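Local coordinates for kelch-like protein 7 (Homo sapiens, PDB 3II7) that serves as the substrate-specific adapter of a CUL3-RBX1 E3 ubiquitin ligase that marks proteins for degradation, here represented by its Kelch-repeat domain, at residues 15-20 with 34-39; 144-149 with 201-206; 218-223 with 229-234; 241-246 with 250-255; 264-269 with 275-280. All coordinates share one frame; numbering follows the deposited sequence.

Interaction 1 (15-20 with 34-39); sequences IALFGG and YSWTDI. With EDO (1,2-ethanediol), chain B.
Leu-17 and Trp-36 each hold CG opposite their own carbonyl carbon, with chi1 of -74° and -70°. These torsions bring the end of the leucine to the six-membered side of the indole. CD2 of Leu-17 arrives at the ring edge, close to its plane. It lies 3.9 Å from CH2 of Trp-36, and CD1 of Leu-17 lies 4.1 Å from CZ3 of the same ring.

Ile-39 makes the second patch. Its side chain is directed at segment 15-20, and the terminal methyl does the touching. CD1 of Ile-39 meets CB of Ala-16 at 4.3 Å and CE2 of Phe-18 at 4.2 Å. All of these contacts are apolar. The backbones stay well apart, with CA of Phe-18 and CA of Ile-39 separated by 8.4 Å.

The carbonyl of Ile-39 accepts a hydrogen bond of 2.7 Å from O1 of a 1,2-ethanediol, which also binds Cys-41 N.

Both segments belong to the first Kelch repeat. Strand 26-30 runs between them, and the two patches reach past it on its two faces. Trp-36 also meets Phe-29 of that strand. Strand 290-295, from the end of the chain, pairs with strand 13-18 on its other side and completes this four-stranded blade of the propeller.

Interaction 2 (144-149 with 201-206); sequences GMVEAN and DKIFAV
Ile-203 reaches Val-146 and Ala-148 with its two branches. Its CB points at segment 144-149 and divides there. CG2 takes the place opposite the backbone N and meets CG1 of Val-146 at 3.9 Å. CG1 of Ile-203 lies beside the backbone N and serves as the link to the tip. Beyond it the chain is extended (chi2 173°), which carries CD1 forward between two partners. CD1 is 4.0 Å from CG1 of Val-146 and 4.1 Å from CB of Ala-148.

The two strands belong to neighbouring blades of the Kelch beta-propeller. Strand 144-148 is the first strand of one sheet, and strand 202-206 is the second strand of the next. The contact is therefore apolar packing of one blade against another.

Val-146 has CG1 set between its backbone N and carbonyl carbon (chi1 66°). This methyl touches both branches of the isoleucine, CG2 and CD1, as the side chains pass in opposite directions. Leu-196 and Tyr-153 also pack on Ile-203, and Phe-198 on Ala-148.

Interaction 3 (218-223 with 229-234); sequences VEYYDI and KMVSPM
Tyr-220 and Lys-229 form a hydrogen-bonded antiparallel pair. Tyr-220 N donates to Lys-229 O at 2.8 Å, and Lys-229 N returns a bond to Tyr-220 O at 2.9 Å. Farther along, Val-231 N donates to Val-218 O at 3.0 Å. A water then takes over, accepting from Val-218 N and donating to Val-231 O.

This is the outer hairpin of a propeller blade in the fifth Kelch repeat.

The Tyr-220 ring carries the CH-pi contact. Its CG sits between the backbone N and the carbonyl carbon (chi1 71°), which turns the ring to Lys-229 and Val-231. CB of Lys-229 lies over one face, 4.2 Å from the ring centroid. Val-231 comes to the edge in the ring plane, its CG1 3.5 Å from CD2 of Tyr-220. Lys-202 adds a cation-pi contact. Replacing Tyr-220 by an alanine is likely to leave Lys-229 CB and Val-231 CG1 without the ring they share, and Lys-202 without its aromatic partner.

The charged contact is a salt bridge, Lys-229 NZ to Asp-222 OD2 at 3.2 Å, whose hydrogen bond is weak. Asp-222 OD1 is held by Leu-225 N.

Among apolar contacts, CG1 of Val-218 meets CG2 of Val-231 at 3.5 Å.

Interaction 4 (241-246 with 250-255); sequences VKCAAV and VYVLAG. With EDO (1,2-ethanediol), chain F; EDO (1,2-ethanediol), chain I.
Tyr-251 and Ala-244 exchange two backbone bonds, 2.8 Å from Tyr-251 N to Ala-244 O and 3.0 Å from Ala-244 N to Tyr-251 O. The tyrosine ring starts beside its own backbone N (chi1 -60°) and keeps its edge to Ala-244 O, which lies in the ring plane. Beyond this, CE2 of Tyr-251 touches CB of Val-246 at 4.2 Å.

Lys-242 faces two residues at once. Its N donates to Ala-254 O, while its O accepts from Leu-253 N. This is a classic beta bulge, and it shifts the register by one residue. On the face opposite Ala-244 and Tyr-251, CB of Ala-245 meets CG2 of Val-250 at 4.1 Å.

A water in the plane of the Tyr-251 ring fixes the far end. It lies 2.7 Å from Tyr-251 OH and donates to Val-246 O at 2.9 Å. A phenylalanine in place of Tyr-251 would probably leave this water bound to Val-246 O without its hydroxyl partner. Ala-245 N donates a straight 2.9 Å bond to O2 of a 1,2-ethanediol, which also binds Phe-198 N of the preceding blade.

The hairpin is the inner half of the blade built from strands 242-246 to 274-278. Strand 249-254 also pairs with strand 264-269. Ile-15 of strand 13-18 packs on Ala-244 and Tyr-251, while Val-197 of strand 195-199 packs on Ala-245 and Val-250.

Interaction 5 (264-269 with 275-280); sequences HILEYN and WVANSK. With EDO (1,2-ethanediol), chain Z.
The indole of Trp-275 has CB of Tyr-268 over one face, 3.4 Å from the centroid of the six-membered ring. The tyrosine ring continues over the pyrrole part at a slant, the planes 32° apart, with CD1 of Tyr-268 3.4 Å from CE2 of Trp-275. Tyr-268 CG stands opposite its backbone N (chi1 -180°), which carries the ring along the indole. CB of Leu-266 approaches CZ3 of Trp-275 at 3.8 Å. The indole NE1 bonds to Ser-232 O.

The second flat pair is polar. Asn-278 ND2 donates to Glu-267 OE2 at 3.0 Å, the amide and carboxylate planes being only 15° apart. OE1 of Glu-267 bonds to Tyr-34 OH, which gives the buried carboxylate a partner at each oxygen. Asn-278 OD1 accepts from Lys-280 N at 2.9 Å, an Asx turn.

Three backbone bonds join the strands, among them both directions between Glu-267 and Val-276. This is the outer hairpin of the sixth Kelch repeat, with the tyrosine and tryptophan characteristic of the kelch motif.

Interactions 4 and 5 are the inner and outer halves of one blade, joined by backbone bonds such as Val-252 N to Leu-266 O (2.9 Å). Segment 201-206 of interaction 2 lies in the same blade as interaction 3, where Ala-205 N meets Glu-219 O at 2.8 Å; segment 144-149 belongs to the blade before it. Among other contacts between blades, Phe-204 CE1 lies 3.7 Å from Tyr-268 CE2. On the other side, interaction 1 packs against interaction 4, with Ile-15 CG2 3.5 Å from Leu-253 CD1. It also reaches interaction 5, with Tyr-34 CD1 4.1 Å from Ile-265 CD1. Interactions 1 and 3 lie farthest apart, their centres about 27 Å from each other.

Interaction 1 (15-20 with 34-39)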
# COMPACT_ATOMS: atom_id res chain seq x y z
N ILE A 15 1.60 12.42 4.68
CA ILE A 15 1.91 11.04 4.36
C ILE A 15 2.66 10.46 5.57
O ILE A 15 3.71 10.99 5.97
CB ILE A 15 2.73 10.93 3.08
CG1 ILE A 15 1.98 11.60 1.92
CG2 ILE A 15 3.02 9.42 2.79
CD1 ILE A 15 2.75 11.73 0.60
N ALA A 16 2.10 9.43 6.17
CA ALA A 16 2.65 8.85 7.41
C ALA A 16 3.40 7.58 7.07
O ALA A 16 2.91 6.73 6.34
CB ALA A 16 1.55 8.55 8.37
N LEU A 17 4.61 7.48 7.62
CA LEU A 17 5.48 6.32 7.41
C LEU A 17 5.75 5.67 8.75
O LEU A 17 6.10 6.36 9.72
CB LEU A 17 6.78 6.73 6.74
CG LEU A 17 6.67 7.09 5.24
CD1 LEU A 17 5.92 8.38 5.03
CD2 LEU A 17 8.05 7.17 4.62
N PHE A 18 5.56 4.35 8.82
CA PHE A 18 5.74 3.61 10.08
C PHE A 18 6.78 2.55 9.95
O PHE A 18 6.65 1.65 9.11
CB PHE A 18 4.44 3.00 10.55
CG PHE A 18 3.36 4.02 10.85
CD1 PHE A 18 2.48 4.45 9.84
CD2 PHE A 18 3.24 4.58 12.12
CE1 PHE A 18 1.50 5.39 10.09
CE2 PHE A 18 2.26 5.52 12.39
CZ PHE A 18 1.38 5.92 11.37
N GLY A 19 7.80 2.61 10.82
CA GLY A 19 8.93 1.71 10.74
C GLY A 19 9.45 1.22 12.05
O GLY A 19 10.63 0.90 12.16
N GLY A 20 8.59 1.14 13.07
CA GLY A 20 8.97 0.55 14.35
C GLY A 20 9.10 1.55 15.46
O GLY A 20 8.47 2.61 15.44
N TYR A 34 7.60 20.13 2.62
CA TYR A 34 8.63 19.10 2.51
C TYR A 34 9.30 18.69 3.83
O TYR A 34 10.40 18.16 3.82
CB TYR A 34 9.67 19.49 1.48
CG TYR A 34 9.11 19.51 0.11
CD1 TYR A 34 9.04 18.34 -0.63
CD2 TYR A 34 8.68 20.68 -0.48
CE1 TYR A 34 8.52 18.33 -1.91
CE2 TYR A 34 8.16 20.68 -1.77
CZ TYR A 34 8.08 19.49 -2.47
OH TYR A 34 7.58 19.44 -3.73
N SER A 35 8.60 18.91 4.93
CA SER A 35 9.16 18.59 6.24
C SER A 35 8.87 17.14 6.65
O SER A 35 7.89 16.53 6.21
CB SER A 35 8.60 19.54 7.28
OG SER A 35 7.24 19.27 7.55
N TRP A 36 9.75 16.63 7.50
CA TRP A 36 9.58 15.35 8.17
C TRP A 36 9.40 15.63 9.66
O TRP A 36 10.20 16.40 10.27
CB TRP A 36 10.82 14.48 7.98
CG TRP A 36 11.05 13.94 6.59
CD1 TRP A 36 11.96 14.42 5.65
CD2 TRP A 36 10.45 12.81 6.01
NE1 TRP A 36 11.93 13.63 4.53
CE2 TRP A 36 11.01 12.64 4.72
CE3 TRP A 36 9.49 11.89 6.46
CZ2 TRP A 36 10.62 11.62 3.88
CZ3 TRP A 36 9.10 10.88 5.62
CH2 TRP A 36 9.68 10.74 4.34
N THR A 37 8.37 15.02 10.26
CA THR A 37 8.11 15.18 11.69
C THR A 37 7.92 13.85 12.37
O THR A 37 7.17 13.01 11.90
CB THR A 37 6.84 16.03 11.92
OG1 THR A 37 6.97 17.28 11.23
CG2 THR A 37 6.64 16.29 13.42
N ASP A 38 8.58 13.66 13.50
CA ASP A 38 8.49 12.41 14.27
C ASP A 38 7.09 12.06 14.81
O ASP A 38 6.36 12.93 15.27
CB ASP A 38 9.48 12.43 15.44
CG ASP A 38 10.94 12.42 14.99
OD1 ASP A 38 11.25 12.16 13.81
OD2 ASP A 38 11.79 12.68 15.87
N ILE A 39 6.74 10.78 14.71
CA ILE A 39 5.58 10.17 15.37
C ILE A 39 6.12 9.19 16.39
O ILE A 39 6.85 8.25 16.03
CB ILE A 39 4.71 9.38 14.37
CG1 ILE A 39 4.19 10.29 13.24
CG2 ILE A 39 3.54 8.70 15.07
CD1 ILE A 39 3.56 9.53 12.07
C1 EDO B . 9.13 6.11 16.17
O1 EDO B . 9.42 7.43 15.65
C2 EDO B . 9.80 5.88 17.52
O2 EDO B . 9.05 6.41 18.62

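Interaction 2 (144-149 with 201-206)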
# COMPACT_ATOMS: atom_id res chain seq x y z
N GLY A 144 -0.89 -4.71 -4.69
CA GLY A 144 -1.52 -3.43 -4.27
C GLY A 144 -3.01 -3.53 -4.16
O GLY A 144 -3.67 -4.32 -4.88
N MET A 145 -3.59 -2.73 -3.24
CA MET A 145 -5.03 -2.61 -3.13
C MET A 145 -5.38 -1.18 -2.82
O MET A 145 -4.77 -0.57 -1.90
CB MET A 145 -5.61 -3.52 -2.04
CG MET A 145 -7.16 -3.60 -2.09
SD MET A 145 -7.95 -4.99 -1.16
CE MET A 145 -7.36 -4.53 0.47
N VAL A 146 -6.32 -0.62 -3.58
CA VAL A 146 -6.71 0.78 -3.40
C VAL A 146 -8.20 0.97 -3.57
O VAL A 146 -8.84 0.28 -4.36
CB VAL A 146 -5.92 1.69 -4.40
CG1 VAL A 146 -6.33 1.41 -5.82
CG2 VAL A 146 -6.10 3.17 -4.06
N GLU A 147 -8.74 1.88 -2.79
CA GLU A 147 -10.13 2.31 -2.98
C GLU A 147 -10.23 3.45 -4.01
O GLU A 147 -9.38 4.40 -4.04
CB GLU A 147 -10.71 2.74 -1.65
CG GLU A 147 -12.18 3.12 -1.71
CD GLU A 147 -12.45 4.62 -2.06
OE1 GLU A 147 -11.55 5.50 -1.94
OE2 GLU A 147 -13.59 4.91 -2.42
N ALA A 148 -11.23 3.37 -4.86
CA ALA A 148 -11.49 4.39 -5.86
C ALA A 148 -12.98 4.49 -6.12
O ALA A 148 -13.59 3.54 -6.62
CB ALA A 148 -10.71 4.08 -7.18
N ASN A 149 -13.58 5.63 -5.78
CA ASN A 149 -15.04 5.85 -5.98
C ASN A 149 -15.93 4.76 -5.37
O ASN A 149 -16.94 4.36 -5.96
CB ASN A 149 -15.38 5.97 -7.49
CG ASN A 149 -14.58 7.01 -8.22
OD1 ASN A 149 -14.50 8.16 -7.80
ND2 ASN A 149 -14.00 6.63 -9.36
N ASP A 201 -9.14 10.01 -11.73
CA ASP A 201 -9.95 9.06 -12.46
C ASP A 201 -9.09 7.92 -12.97
O ASP A 201 -9.50 7.17 -13.89
CB ASP A 201 -10.67 9.77 -13.64
CG ASP A 201 -9.70 10.49 -14.58
OD1 ASP A 201 -8.47 10.47 -14.33
OD2 ASP A 201 -10.16 11.11 -15.56
N LYS A 202 -7.92 7.79 -12.35
CA LYS A 202 -6.89 6.86 -12.80
C LYS A 202 -6.21 6.22 -11.61
O LYS A 202 -6.05 6.84 -10.57
CB LYS A 202 -5.83 7.60 -13.63
CG LYS A 202 -6.30 8.10 -14.96
CD LYS A 202 -5.29 9.09 -15.57
CE LYS A 202 -5.94 9.96 -16.63
NZ LYS A 202 -4.95 10.82 -17.36
N ILE A 203 -5.80 4.96 -11.78
CA ILE A 203 -5.05 4.26 -10.75
C ILE A 203 -3.64 3.96 -11.28
O ILE A 203 -3.46 3.17 -12.24
CB ILE A 203 -5.73 2.94 -10.33
CG1 ILE A 203 -7.13 3.23 -9.74
CG2 ILE A 203 -4.86 2.19 -9.35
CD1 ILE A 203 -7.97 1.94 -9.43
N PHE A 204 -2.63 4.59 -10.66
CA PHE A 204 -1.25 4.47 -11.09
C PHE A 204 -0.58 3.31 -10.36
O PHE A 204 -0.62 3.25 -9.13
CB PHE A 204 -0.48 5.79 -10.83
CG PHE A 204 -0.88 6.91 -11.74
CD1 PHE A 204 -0.15 7.17 -12.90
CD2 PHE A 204 -1.98 7.72 -11.45
CE1 PHE A 204 -0.49 8.18 -13.72
CE2 PHE A 204 -2.34 8.72 -12.29
CZ PHE A 204 -1.57 8.97 -13.42
N ALA A 205 0.03 2.41 -11.13
CA ALA A 205 0.87 1.39 -10.63
C ALA A 205 2.31 1.83 -10.87
O ALA A 205 2.71 2.05 -12.03
CB ALA A 205 0.59 0.06 -11.32
N VAL A 206 3.09 1.92 -9.79
CA VAL A 206 4.38 2.59 -9.81
C VAL A 206 5.48 1.61 -9.45
O VAL A 206 5.54 1.10 -8.34
CB VAL A 206 4.41 3.79 -8.81
CG1 VAL A 206 5.76 4.53 -8.89
CG2 VAL A 206 3.22 4.74 -9.05

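Interaction 3 (218-223 with 229-234)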
# COMPACT_ATOMS: atom_id res chain seq x y z
N VAL A 218 6.02 2.89 -15.10
CA VAL A 218 4.83 3.38 -14.45
C VAL A 218 3.69 3.31 -15.42
O VAL A 218 3.83 3.67 -16.58
CB VAL A 218 5.02 4.85 -13.97
CG1 VAL A 218 3.73 5.41 -13.27
CG2 VAL A 218 6.25 4.96 -13.02
N GLU A 219 2.55 2.84 -14.97
CA GLU A 219 1.38 2.77 -15.82
C GLU A 219 0.16 3.15 -15.04
O GLU A 219 0.17 3.13 -13.80
CB GLU A 219 1.22 1.37 -16.43
CG GLU A 219 1.07 0.21 -15.40
CD GLU A 219 1.00 -1.12 -16.09
OE1 GLU A 219 0.00 -1.37 -16.80
OE2 GLU A 219 1.96 -1.93 -15.96
N TYR A 220 -0.93 3.49 -15.73
CA TYR A 220 -2.18 3.75 -15.02
C TYR A 220 -3.35 3.00 -15.64
O TYR A 220 -3.34 2.67 -16.84
CB TYR A 220 -2.53 5.23 -14.94
CG TYR A 220 -2.94 5.86 -16.24
CD1 TYR A 220 -4.25 5.84 -16.65
CD2 TYR A 220 -2.02 6.47 -17.05
CE1 TYR A 220 -4.64 6.42 -17.84
CE2 TYR A 220 -2.39 7.04 -18.25
CZ TYR A 220 -3.69 7.02 -18.63
OH TYR A 220 -4.06 7.61 -19.82
N TYR A 221 -4.33 2.75 -14.80
CA TYR A 221 -5.58 2.12 -15.19
C TYR A 221 -6.61 3.20 -15.42
O TYR A 221 -6.93 3.96 -14.50
CB TYR A 221 -6.07 1.19 -14.10
CG TYR A 221 -7.36 0.47 -14.46
CD1 TYR A 221 -7.40 -0.41 -15.53
CD2 TYR A 221 -8.53 0.70 -13.73
CE1 TYR A 221 -8.56 -1.05 -15.88
CE2 TYR A 221 -9.72 0.06 -14.06
CZ TYR A 221 -9.74 -0.80 -15.14
OH TYR A 221 -10.91 -1.43 -15.45
N ASP A 222 -7.11 3.26 -16.65
CA ASP A 222 -8.19 4.16 -17.01
C ASP A 222 -9.49 3.48 -16.63
O ASP A 222 -9.92 2.50 -17.27
CB ASP A 222 -8.13 4.45 -18.52
CG ASP A 222 -9.05 5.58 -18.92
OD1 ASP A 222 -10.24 5.53 -18.56
OD2 ASP A 222 -8.57 6.52 -19.59
N ILE A 223 -10.09 3.95 -15.55
CA ILE A 223 -11.30 3.32 -15.03
C ILE A 223 -12.43 3.31 -16.04
O ILE A 223 -13.12 2.33 -16.19
CB ILE A 223 -11.70 4.01 -13.70
CG1 ILE A 223 -10.65 3.74 -12.63
CG2 ILE A 223 -13.10 3.54 -13.19
CD1 ILE A 223 -10.84 4.57 -11.32
N LYS A 229 -2.31 2.04 -19.48
CA LYS A 229 -1.47 2.84 -20.35
C LYS A 229 -0.19 3.22 -19.62
O LYS A 229 -0.25 3.66 -18.45
CB LYS A 229 -2.23 4.11 -20.77
CG LYS A 229 -3.43 3.85 -21.68
CD LYS A 229 -3.93 5.16 -22.34
CE LYS A 229 -5.43 5.12 -22.60
NZ LYS A 229 -6.22 5.21 -21.31
N MET A 230 0.95 3.05 -20.30
CA MET A 230 2.25 3.52 -19.78
C MET A 230 2.34 5.05 -19.76
O MET A 230 1.86 5.73 -20.67
CB MET A 230 3.43 3.02 -20.63
CG MET A 230 3.56 1.52 -20.81
SD MET A 230 3.68 0.59 -19.28
CE MET A 230 4.90 1.37 -18.36
N VAL A 231 2.98 5.57 -18.72
CA VAL A 231 3.36 6.97 -18.65
C VAL A 231 4.87 7.05 -18.49
O VAL A 231 5.58 6.07 -18.75
CB VAL A 231 2.56 7.72 -17.54
CG1 VAL A 231 1.08 7.73 -17.89
CG2 VAL A 231 2.80 7.12 -16.18
N SER A 232 5.39 8.23 -18.14
CA SER A 232 6.84 8.40 -18.03
C SER A 232 7.38 7.59 -16.87
O SER A 232 6.74 7.50 -15.81
CB SER A 232 7.21 9.88 -17.82
OG SER A 232 7.02 10.64 -19.02
N PRO A 233 8.60 7.04 -17.04
CA PRO A 233 9.18 6.24 -15.97
C PRO A 233 9.82 7.05 -14.89
O PRO A 233 10.20 8.23 -15.12
CB PRO A 233 10.24 5.41 -16.70
CG PRO A 233 10.67 6.29 -17.85
CD PRO A 233 9.42 7.01 -18.27
N MET A 234 9.96 6.44 -13.71
CA MET A 234 10.69 7.04 -12.61
C MET A 234 12.15 7.18 -12.99
O MET A 234 12.68 6.37 -13.74
CB MET A 234 10.63 6.15 -11.36
CG MET A 234 9.30 6.07 -10.68
SD MET A 234 9.46 5.05 -9.17
CE MET A 234 9.44 3.50 -9.97
O HOH W 1 7.02 4.19 -17.53

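Interaction 4 (241-246 with 250-255)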
# COMPACT_ATOMS: atom_id res chain seq x y z
N VAL A 241 8.74 0.02 -3.90
CA VAL A 241 8.49 1.44 -3.70
C VAL A 241 7.43 1.67 -2.67
O VAL A 241 6.53 0.88 -2.49
CB VAL A 241 8.11 2.20 -4.97
CG1 VAL A 241 9.33 2.40 -5.90
CG2 VAL A 241 6.98 1.51 -5.66
N LYS A 242 7.62 2.75 -1.94
CA LYS A 242 6.64 3.19 -0.94
C LYS A 242 6.17 4.54 -1.42
O LYS A 242 6.94 5.51 -1.44
CB LYS A 242 7.27 3.28 0.43
CG LYS A 242 7.79 1.94 0.95
CD LYS A 242 6.67 0.96 1.18
CE LYS A 242 7.20 -0.42 1.55
NZ LYS A 242 7.77 -1.19 0.37
N CYS A 243 4.90 4.59 -1.84
CA CYS A 243 4.31 5.65 -2.66
C CYS A 243 2.99 6.14 -2.05
O CYS A 243 2.22 5.29 -1.56
CB CYS A 243 3.92 5.03 -4.03
SG CYS A 243 5.26 4.48 -5.09
N ALA A 244 2.68 7.41 -2.22
CA ALA A 244 1.37 7.94 -1.88
C ALA A 244 1.09 9.20 -2.68
O ALA A 244 2.01 9.94 -2.99
CB ALA A 244 1.29 8.27 -0.35
N ALA A 245 -0.18 9.44 -2.97
CA ALA A 245 -0.57 10.61 -3.71
C ALA A 245 -1.32 11.60 -2.83
O ALA A 245 -2.18 11.20 -2.00
CB ALA A 245 -1.45 10.22 -4.93
N VAL A 246 -0.98 12.89 -2.99
CA VAL A 246 -1.72 13.97 -2.37
C VAL A 246 -1.99 14.98 -3.49
O VAL A 246 -1.05 15.47 -4.15
CB VAL A 246 -0.96 14.65 -1.25
CG1 VAL A 246 -1.77 15.86 -0.70
CG2 VAL A 246 -0.67 13.67 -0.12
N VAL A 250 2.19 12.44 -7.09
CA VAL A 250 2.54 11.15 -6.50
C VAL A 250 3.95 11.24 -5.93
O VAL A 250 4.88 11.65 -6.63
CB VAL A 250 2.50 10.00 -7.50
CG1 VAL A 250 2.89 8.66 -6.79
CG2 VAL A 250 1.08 9.91 -8.16
N TYR A 251 4.09 10.87 -4.66
CA TYR A 251 5.36 10.95 -3.93
C TYR A 251 5.89 9.56 -3.69
O TYR A 251 5.17 8.72 -3.16
CB TYR A 251 5.19 11.67 -2.57
CG TYR A 251 4.68 13.07 -2.70
CD1 TYR A 251 5.56 14.14 -2.78
CD2 TYR A 251 3.32 13.33 -2.79
CE1 TYR A 251 5.09 15.46 -2.94
CE2 TYR A 251 2.84 14.63 -2.93
CZ TYR A 251 3.72 15.69 -3.02
OH TYR A 251 3.24 16.97 -3.19
N VAL A 252 7.12 9.30 -4.11
CA VAL A 252 7.84 8.05 -3.76
C VAL A 252 8.83 8.45 -2.67
O VAL A 252 9.80 9.19 -2.90
CB VAL A 252 8.57 7.44 -4.94
CG1 VAL A 252 9.24 6.12 -4.54
CG2 VAL A 252 7.58 7.21 -6.14
N LEU A 253 8.55 7.97 -1.45
CA LEU A 253 9.22 8.46 -0.27
C LEU A 253 10.24 7.47 0.27
O LEU A 253 11.03 7.82 1.13
CB LEU A 253 8.20 8.79 0.82
CG LEU A 253 7.23 9.91 0.53
CD1 LEU A 253 6.31 10.13 1.74
CD2 LEU A 253 7.96 11.20 0.16
N ALA A 254 10.18 6.23 -0.20
CA ALA A 254 11.19 5.21 0.14
C ALA A 254 11.18 4.12 -0.91
O ALA A 254 10.23 3.97 -1.65
CB ALA A 254 10.89 4.61 1.55
N GLY A 255 12.25 3.37 -0.98
CA GLY A 255 12.30 2.20 -1.85
C GLY A 255 13.60 1.46 -1.71
O GLY A 255 14.64 2.06 -1.45
C1 EDO F . -4.43 7.64 -3.32
O1 EDO F . -4.71 6.21 -3.44
C2 EDO F . -3.57 7.95 -2.09
O2 EDO F . -2.21 7.50 -2.22
C1 EDO I . 12.29 -4.25 1.78
O1 EDO I . 13.18 -3.29 2.35
C2 EDO I . 11.64 -3.67 0.54
O2 EDO I . 10.76 -2.54 0.83
O HOH W 2 0.58 17.63 -3.24

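Interaction 5 (264-269 with 275-280)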
# COMPACT_ATOMS: atom_id res chain seq x y z
N HIS A 264 16.83 10.03 -2.29
CA HIS A 264 16.06 11.28 -2.26
C HIS A 264 14.70 11.02 -2.84
O HIS A 264 14.55 10.17 -3.70
CB HIS A 264 16.77 12.38 -3.03
CG HIS A 264 17.97 12.90 -2.32
ND1 HIS A 264 19.19 12.26 -2.38
CD2 HIS A 264 18.12 13.94 -1.47
CE1 HIS A 264 20.06 12.91 -1.63
NE2 HIS A 264 19.44 13.94 -1.05
N ILE A 265 13.69 11.76 -2.38
CA ILE A 265 12.33 11.48 -2.79
C ILE A 265 12.13 11.76 -4.27
O ILE A 265 12.82 12.60 -4.87
CB ILE A 265 11.25 12.24 -1.92
CG1 ILE A 265 11.25 13.73 -2.21
CG2 ILE A 265 11.47 11.99 -0.40
CD1 ILE A 265 10.03 14.46 -1.66
N LEU A 266 11.14 11.08 -4.84
CA LEU A 266 10.72 11.30 -6.21
C LEU A 266 9.30 11.89 -6.20
O LEU A 266 8.47 11.53 -5.36
CB LEU A 266 10.67 9.98 -6.99
CG LEU A 266 11.92 9.10 -6.98
CD1 LEU A 266 11.70 7.84 -7.80
CD2 LEU A 266 13.20 9.86 -7.47
N GLU A 267 9.03 12.80 -7.13
CA GLU A 267 7.73 13.44 -7.22
C GLU A 267 7.25 13.36 -8.65
O GLU A 267 7.99 13.68 -9.57
CB GLU A 267 7.81 14.89 -6.79
CG GLU A 267 8.38 15.09 -5.42
CD GLU A 267 8.53 16.56 -5.09
OE1 GLU A 267 7.51 17.26 -4.99
OE2 GLU A 267 9.66 16.99 -4.88
N TYR A 268 6.01 12.91 -8.83
CA TYR A 268 5.39 12.78 -10.16
C TYR A 268 4.19 13.71 -10.27
O TYR A 268 3.25 13.60 -9.47
CB TYR A 268 4.95 11.35 -10.41
CG TYR A 268 4.31 11.10 -11.78
CD1 TYR A 268 5.01 11.31 -12.95
CD2 TYR A 268 2.98 10.68 -11.88
CE1 TYR A 268 4.41 11.09 -14.19
CE2 TYR A 268 2.38 10.45 -13.07
CZ TYR A 268 3.10 10.66 -14.25
OH TYR A 268 2.45 10.47 -15.44
N ASN A 269 4.22 14.59 -11.26
CA ASN A 269 3.09 15.47 -11.52
C ASN A 269 2.17 14.78 -12.54
O ASN A 269 2.51 14.68 -13.72
CB ASN A 269 3.58 16.81 -12.04
CG ASN A 269 2.46 17.80 -12.23
OD1 ASN A 269 1.33 17.41 -12.52
ND2 ASN A 269 2.78 19.08 -12.13
N TRP A 275 8.37 13.47 -13.93
CA TRP A 275 9.05 13.08 -12.69
C TRP A 275 10.22 13.99 -12.40
O TRP A 275 10.95 14.41 -13.32
CB TRP A 275 9.61 11.69 -12.81
CG TRP A 275 8.63 10.60 -12.75
CD1 TRP A 275 8.07 9.95 -13.80
CD2 TRP A 275 8.15 9.98 -11.58
NE1 TRP A 275 7.24 8.96 -13.35
CE2 TRP A 275 7.25 8.96 -11.99
CE3 TRP A 275 8.37 10.18 -10.22
CZ2 TRP A 275 6.58 8.15 -11.09
CZ3 TRP A 275 7.73 9.39 -9.33
CH2 TRP A 275 6.83 8.37 -9.75
N VAL A 276 10.43 14.26 -11.11
CA VAL A 276 11.71 14.83 -10.63
C VAL A 276 12.18 14.05 -9.40
O VAL A 276 11.36 13.52 -8.65
CB VAL A 276 11.59 16.35 -10.30
CG1 VAL A 276 11.11 17.16 -11.52
CG2 VAL A 276 10.67 16.60 -9.08
N ALA A 277 13.50 13.96 -9.23
CA ALA A 277 14.08 13.53 -7.98
C ALA A 277 14.42 14.83 -7.22
O ALA A 277 15.07 15.74 -7.78
CB ALA A 277 15.34 12.67 -8.20
N ASN A 278 13.96 14.94 -5.97
CA ASN A 278 14.14 16.15 -5.20
C ASN A 278 15.44 16.08 -4.42
O ASN A 278 15.50 15.42 -3.38
CB ASN A 278 12.95 16.39 -4.27
CG ASN A 278 12.99 17.74 -3.58
OD1 ASN A 278 14.08 18.29 -3.31
ND2 ASN A 278 11.82 18.29 -3.29
N SER A 279 16.46 16.77 -4.91
CA SER A 279 17.80 16.69 -4.31
C SER A 279 17.91 17.28 -2.89
O SER A 279 18.90 17.05 -2.20
CB SER A 279 18.84 17.34 -5.23
OG SER A 279 18.64 18.74 -5.29
N LYS A 280 16.89 18.03 -2.46
CA LYS A 280 16.88 18.68 -1.14
C LYS A 280 16.15 17.89 -0.08
O LYS A 280 16.17 18.26 1.09
CB LYS A 280 16.24 20.07 -1.23
CG LYS A 280 16.85 21.00 -2.28
CD LYS A 280 18.31 21.24 -2.04
CE LYS A 280 18.87 22.30 -3.00
NZ LYS A 280 20.35 22.28 -2.98
C1 EDO Z . 15.79 13.35 -12.15
O1 EDO Z . 16.80 12.39 -11.80
C2 EDO Z . 16.19 14.71 -11.60
O2 EDO Z . 15.02 15.40 -11.17